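Local atomic coordinates of p450 cytochrome, putative (Rippkaea orientalis, PDB entry 6Y01), a protein that binds the molybdenum cofactor (Moco) and probably acts as its carrier. Residues I74-S79 and N103-S108; G120-V125 and E146-L151. One frame throughout, in Å; residues are numbered along the deposited sequence. Where two conformers were deposited one is given.

Contact 1: I74-S79 and N103-S108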
loop_
_atom_site.group_PDB
_atom_site.type_symbol
_atom_site.label_atom_id
_atom_site.label_comp_id
_atom_site.label_asym_id
_atom_site.label_seq_id
_atom_site.Cartn_x
_atom_site.Cartn_y
_atom_site.Cartn_z
ATOM N N ILE D 74 -18.805 6.530 -0.056
ATOM C CA ILE D 74 -17.681 5.607 0.179
ATOM C C ILE D 74 -16.558 6.430 0.810
ATOM O O ILE D 74 -16.279 7.555 0.317
ATOM C CB ILE D 74 -17.146 5.026 -1.134
ATOM C CG1 ILE D 74 -18.210 4.495 -2.076
ATOM C CG2 ILE D 74 -16.080 3.964 -0.813
ATOM C CD1 ILE D 74 -19.076 3.383 -1.524
ATOM N N GLY D 75 -15.978 5.891 1.871
ATOM C CA GLY D 75 -14.817 6.555 2.472
ATOM C C GLY D 75 -13.618 5.620 2.427
ATOM O O GLY D 75 -13.726 4.476 2.815
ATOM N N ILE D 76 -12.486 6.147 1.953
ATOM C CA ILE D 76 -11.209 5.368 1.857
ATOM C C ILE D 76 -10.352 5.845 3.017
ATOM O O ILE D 76 -9.758 6.913 2.942
ATOM C CB ILE D 76 -10.510 5.574 0.521
ATOM C CG1 ILE D 76 -11.422 5.380 -0.669
ATOM C CG2 ILE D 76 -9.311 4.674 0.462
ATOM C CD1 ILE D 76 -12.063 4.033 -0.744
ATOM N N LEU D 77 -10.346 5.067 4.091
ATOM C CA LEU D 77 -9.787 5.516 5.361
ATOM C C LEU D 77 -8.313 5.180 5.420
ATOM O O LEU D 77 -7.908 4.056 5.076
ATOM C CB LEU D 77 -10.507 4.842 6.533
ATOM C CG LEU D 77 -12.034 5.098 6.614
ATOM C CD1 LEU D 77 -12.536 4.397 7.796
ATOM C CD2 LEU D 77 -12.321 6.533 6.681
ATOM N N PRO D 78 -7.509 6.106 5.951
ATOM C CA PRO D 78 -6.068 5.851 6.091
ATOM C C PRO D 78 -5.699 4.995 7.295
ATOM O O PRO D 78 -4.641 4.393 7.335
ATOM C CB PRO D 78 -5.499 7.275 6.219
ATOM C CG PRO D 78 -6.612 8.065 6.893
ATOM C CD PRO D 78 -7.868 7.481 6.301
ATOM N N SER D 79 -6.584 4.971 8.289
ATOM C CA SER D 79 -6.380 4.264 9.553
ATOM C C SER D 79 -6.587 2.748 9.398
ATOM O O SER D 79 -7.064 2.302 8.359
ATOM C CB SER D 79 -7.365 4.901 10.542
ATOM O OG SER D 79 -7.593 4.058 11.626
ATOM N N ASN D 103 -3.641 7.251 -3.462
ATOM C CA ASN D 103 -3.607 6.694 -4.817
ATOM C C ASN D 103 -4.873 5.870 -5.072
ATOM O O ASN D 103 -5.361 5.852 -6.184
ATOM C CB ASN D 103 -2.307 5.906 -5.107
ATOM C CG ASN D 103 -1.974 5.915 -6.596
ATOM O OD1 ASN D 103 -1.979 6.941 -7.288
ATOM N ND2 ASN D 103 -1.602 4.756 -7.098
ATOM N N ILE D 104 -5.392 5.195 -4.043
ATOM C CA ILE D 104 -6.640 4.429 -4.195
ATOM C C ILE D 104 -7.782 5.381 -4.485
ATOM O O ILE D 104 -8.595 5.081 -5.380
ATOM C CB ILE D 104 -6.929 3.622 -2.917
ATOM C CG1 ILE D 104 -5.767 2.664 -2.624
ATOM C CG2 ILE D 104 -8.259 2.896 -3.070
ATOM C CD1 ILE D 104 -5.927 1.908 -1.359
ATOM N N ASN D 105 -7.795 6.524 -3.790
ATOM C CA ASN D 105 -8.890 7.494 -4.023
ATOM C C ASN D 105 -8.952 7.859 -5.500
ATOM O O ASN D 105 -9.979 7.948 -6.112
ATOM C CB ASN D 105 -8.703 8.790 -3.218
ATOM C CG ASN D 105 -8.711 8.602 -1.709
ATOM O OD1 ASN D 105 -8.928 7.551 -1.252
ATOM N ND2 ASN D 105 -8.358 9.639 -0.938
ATOM N N VAL D 106 -7.756 8.128 -6.070
ATOM C CA VAL D 106 -7.729 8.652 -7.461
ATOM C C VAL D 106 -7.942 7.550 -8.473
ATOM O O VAL D 106 -8.663 7.771 -9.449
ATOM C CB VAL D 106 -6.573 9.599 -7.733
ATOM C CG1 VAL D 106 -6.535 10.744 -6.702
ATOM C CG2 VAL D 106 -5.306 8.832 -7.811
ATOM N N LEU D 107 -7.374 6.368 -8.239
ATOM C CA LEU D 107 -7.570 5.271 -9.195
ATOM C C LEU D 107 -9.032 4.799 -9.230
ATOM O O LEU D 107 -9.484 4.294 -10.252
ATOM C CB LEU D 107 -6.668 4.100 -8.833
ATOM C CG LEU D 107 -5.154 4.348 -9.075
ATOM C CD1 LEU D 107 -4.389 3.141 -8.539
ATOM C CD2 LEU D 107 -4.880 4.583 -10.541
ATOM N N SER D 108 -9.740 4.956 -8.109
ATOM C CA SER D 108 -11.139 4.479 -7.992
ATOM C C SER D 108 -12.157 5.473 -8.537
ATOM O O SER D 108 -13.330 5.104 -8.663
ATOM C CB SER D 108 -11.404 4.187 -6.535
ATOM O OG SER D 108 -10.579 3.195 -5.995
#
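The flat group of this contact is the carboxamide of Asn-105, which meets Ile-76 with its oxygen end and has no strand side chain stacked across its faces. Its OD1 approaches the branch point of the isoleucine, 3.1 Å from Ile-76 CB and roughly opposite CA, coming in between CG1, CG2 and the methine C-H, which leans toward it without pointing straight at it. CG1 and CG2 of Ile-76 are each 3.4 Å from Asn-105 OD1, so the oxygen nestles against both branches. The amide reaches the strand because Asn-105 CG stands anti to its own carbonyl carbon (chi1 -62°), and the two side chains run past one another in opposite directions. On the residue just before, Ile-104, CG2 touches Ile-76 CG2 at 4.1 Å. In both isoleucines CG2 is anti to the backbone N, which turns each methyl toward the other side chain. Ser-108 steadies the helix here: its OG donates to Ile-104 O (2.8 Å) from the opposite face of that carbonyl to its backbone N, and also accepts from Val-94 N of the second subunit. Ile-76, with Ile-104 and Asn-105, joins strand 73-77 to helix 102-108 within the Rossmann-type layers, and Leu-50 of the next strand also touches Asn-105. Branched aliphatic residues suit the buried strand. No hydrogen bond crosses; van der Waals contact of oxygen and methyl carries it, probably with slight C-H...O attraction.

Contact 2: G120-V125 and E146-L151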
loop_
_atom_site.group_PDB
_atom_site.type_symbol
_atom_site.label_atom_id
_atom_site.label_comp_id
_atom_site.label_asym_id
_atom_site.label_seq_id
_atom_site.Cartn_x
_atom_site.Cartn_y
_atom_site.Cartn_z
ATOM N N GLY D 120 -2.562 17.833 1.354
ATOM C CA GLY D 120 -3.055 16.504 0.983
ATOM C C GLY D 120 -3.770 16.565 -0.342
ATOM O O GLY D 120 -3.601 15.688 -1.192
ATOM N N THR D 121 -4.553 17.618 -0.552
ATOM C CA THR D 121 -5.300 17.795 -1.801
ATOM C C THR D 121 -4.321 17.941 -2.959
ATOM O O THR D 121 -4.557 17.364 -4.016
ATOM C CB THR D 121 -6.261 18.984 -1.660
ATOM O OG1 THR D 121 -7.182 18.739 -0.562
ATOM C CG2 THR D 121 -7.041 19.180 -2.941
ATOM N N LEU D 122 -3.272 18.711 -2.760
ATOM C CA LEU D 122 -2.244 18.870 -3.830
ATOM C C LEU D 122 -1.682 17.508 -4.215
ATOM O O LEU D 122 -1.532 17.222 -5.435
ATOM C CB LEU D 122 -1.123 19.764 -3.333
ATOM C CG LEU D 122 -0.292 20.433 -4.393
ATOM C CD1 LEU D 122 -1.092 21.496 -5.139
ATOM C CD2 LEU D 122 0.874 21.111 -3.706
ATOM N N SER D 123 -1.380 16.671 -3.228
ATOM C CA SER D 123 -0.835 15.316 -3.512
ATOM C C SER D 123 -1.839 14.515 -4.336
ATOM O O SER D 123 -1.448 13.845 -5.288
ATOM C CB SER D 123 -0.400 14.571 -2.268
ATOM O OG SER D 123 -1.470 13.957 -1.551
ATOM N N GLU D 124 -3.139 14.571 -3.973
ATOM C CA GLU D 124 -4.137 13.796 -4.710
ATOM C C GLU D 124 -4.337 14.301 -6.129
ATOM O O GLU D 124 -4.465 13.483 -7.039
ATOM C CB GLU D 124 -5.482 13.811 -3.956
ATOM C CG GLU D 124 -5.360 12.983 -2.739
ATOM C CD GLU D 124 -6.568 12.536 -2.050
ATOM O OE1 GLU D 124 -7.606 12.291 -2.807
ATOM O OE2 GLU D 124 -6.458 12.265 -0.842
ATOM N N VAL D 125 -4.396 15.609 -6.302
ATOM C CA VAL D 125 -4.519 16.161 -7.673
ATOM C C VAL D 125 -3.315 15.724 -8.511
ATOM O O VAL D 125 -3.516 15.315 -9.630
ATOM C CB VAL D 125 -4.660 17.670 -7.646
ATOM C CG1 VAL D 125 -4.549 18.275 -9.029
ATOM C CG2 VAL D 125 -5.994 18.080 -7.006
ATOM N N GLU D 146 -2.525 27.360 -12.302
ATOM C CA GLU D 146 -1.484 27.558 -13.347
ATOM C C GLU D 146 -0.493 26.383 -13.310
ATOM O O GLU D 146 -0.156 25.817 -14.361
ATOM C CB GLU D 146 -0.764 28.882 -13.116
ATOM N N LEU D 147 -0.039 26.001 -12.123
ATOM C CA LEU D 147 0.956 24.916 -12.008
ATOM C C LEU D 147 0.403 23.611 -12.597
ATOM O O LEU D 147 1.079 22.949 -13.402
ATOM C CB LEU D 147 1.334 24.736 -10.544
ATOM C CG LEU D 147 2.413 23.678 -10.296
ATOM C CD1 LEU D 147 3.689 23.899 -11.131
ATOM C CD2 LEU D 147 2.787 23.695 -8.827
ATOM N N PHE D 148 -0.820 23.239 -12.221
ATOM C CA PHE D 148 -1.404 21.981 -12.716
ATOM C C PHE D 148 -1.718 22.058 -14.216
ATOM O O PHE D 148 -1.592 21.040 -14.891
ATOM C CB PHE D 148 -2.621 21.601 -11.874
ATOM C CG PHE D 148 -2.233 21.036 -10.546
ATOM C CD1 PHE D 148 -1.329 19.987 -10.452
ATOM C CD2 PHE D 148 -2.792 21.524 -9.383
ATOM C CE1 PHE D 148 -0.984 19.444 -9.246
ATOM C CE2 PHE D 148 -2.457 20.981 -8.159
ATOM C CZ PHE D 148 -1.563 19.932 -8.098
ATOM N N ALA D 149 -2.139 23.212 -14.720
ATOM C CA ALA D 149 -2.388 23.378 -16.165
ATOM C C ALA D 149 -1.062 23.122 -16.899
ATOM O O ALA D 149 -1.040 22.391 -17.885
ATOM C CB ALA D 149 -2.936 24.758 -16.474
ATOM N N ASN D 150 0.034 23.665 -16.381
ATOM C CA ASN D 150 1.357 23.508 -17.032
ATOM C C ASN D 150 1.787 22.029 -17.008
ATOM O O ASN D 150 2.135 21.479 -18.071
ATOM C CB ASN D 150 2.422 24.358 -16.353
ATOM C CG ASN D 150 2.229 25.844 -16.535
ATOM O OD1 ASN D 150 1.426 26.282 -17.362
ATOM N ND2 ASN D 150 2.975 26.632 -15.772
ATOM N N LEU D 151 1.713 21.388 -15.844
ATOM C CA LEU D 151 2.224 20.012 -15.680
ATOM C C LEU D 151 1.327 18.995 -16.365
ATOM O O LEU D 151 1.812 17.883 -16.639
ATOM C CB LEU D 151 2.387 19.666 -14.202
ATOM C CG LEU D 151 3.530 20.408 -13.509
ATOM C CD1 LEU D 151 3.569 20.067 -12.053
ATOM C CD2 LEU D 151 4.876 20.153 -14.174
#
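Two successive helices of the Rossmann-type fold, 119-130 and 142-151, meet here on one side of the parallel sheet, joined through strand 135-138, and the aromatic ring of Phe-148 fills the space between them. Val-125 CG1 sits over the middle of one ring face, 3.5 Å from the centroid of Phe-148 and only 10° off the ring normal, a well-aligned CH-pi contact. The valine places this methyl anti to its backbone N (chi1 170°), which turns it outward onto the ring. One helical turn earlier, Leu-122 CD1 comes in obliquely at 3.4 Å from both CE2 and CZ of Phe-148. Residues three apart lie on the same side of a helix, so the two form one apolar surface, with the leucine at the CE2/CZ end of the ring and the valine over the centre of one face. Ala-126 and Leu-129 extend that surface, whereas Val-125 also leans on Ala-114, Val-135 and Leu-137 of the sheet. Leu-122 additionally packs on Phe-148 of the third subunit, which carries the cluster into the subunit interface. With no polar group taking part, hydrophobic burial and dispersion, helped by the methyl carbon lying over the pi face, probably contribute most to this contact.

Contact 1 and contact 2 lie in series along the chain, with centres about 18 Å apart, and are joined by neighbouring helices 102-108 and 119-130. Asn-105 links them: while its oxygen serves contact 1, its ND2 lies 3.2 Å from Glu-124 OE2, a weak but probable hydrogen bond. That carboxylate may help fix the rotation of the amide and polarise it. Beside this polar link, Val-106 CG1 packs on Glu-124 O at 3.4 Å. Both contacts also border other copies of the protein: at contact 1, Ile-93 of the second subunit packs on Ile-104 and Ser-108, and at contact 2, Leu-147 meets Leu-147 of the third subunit.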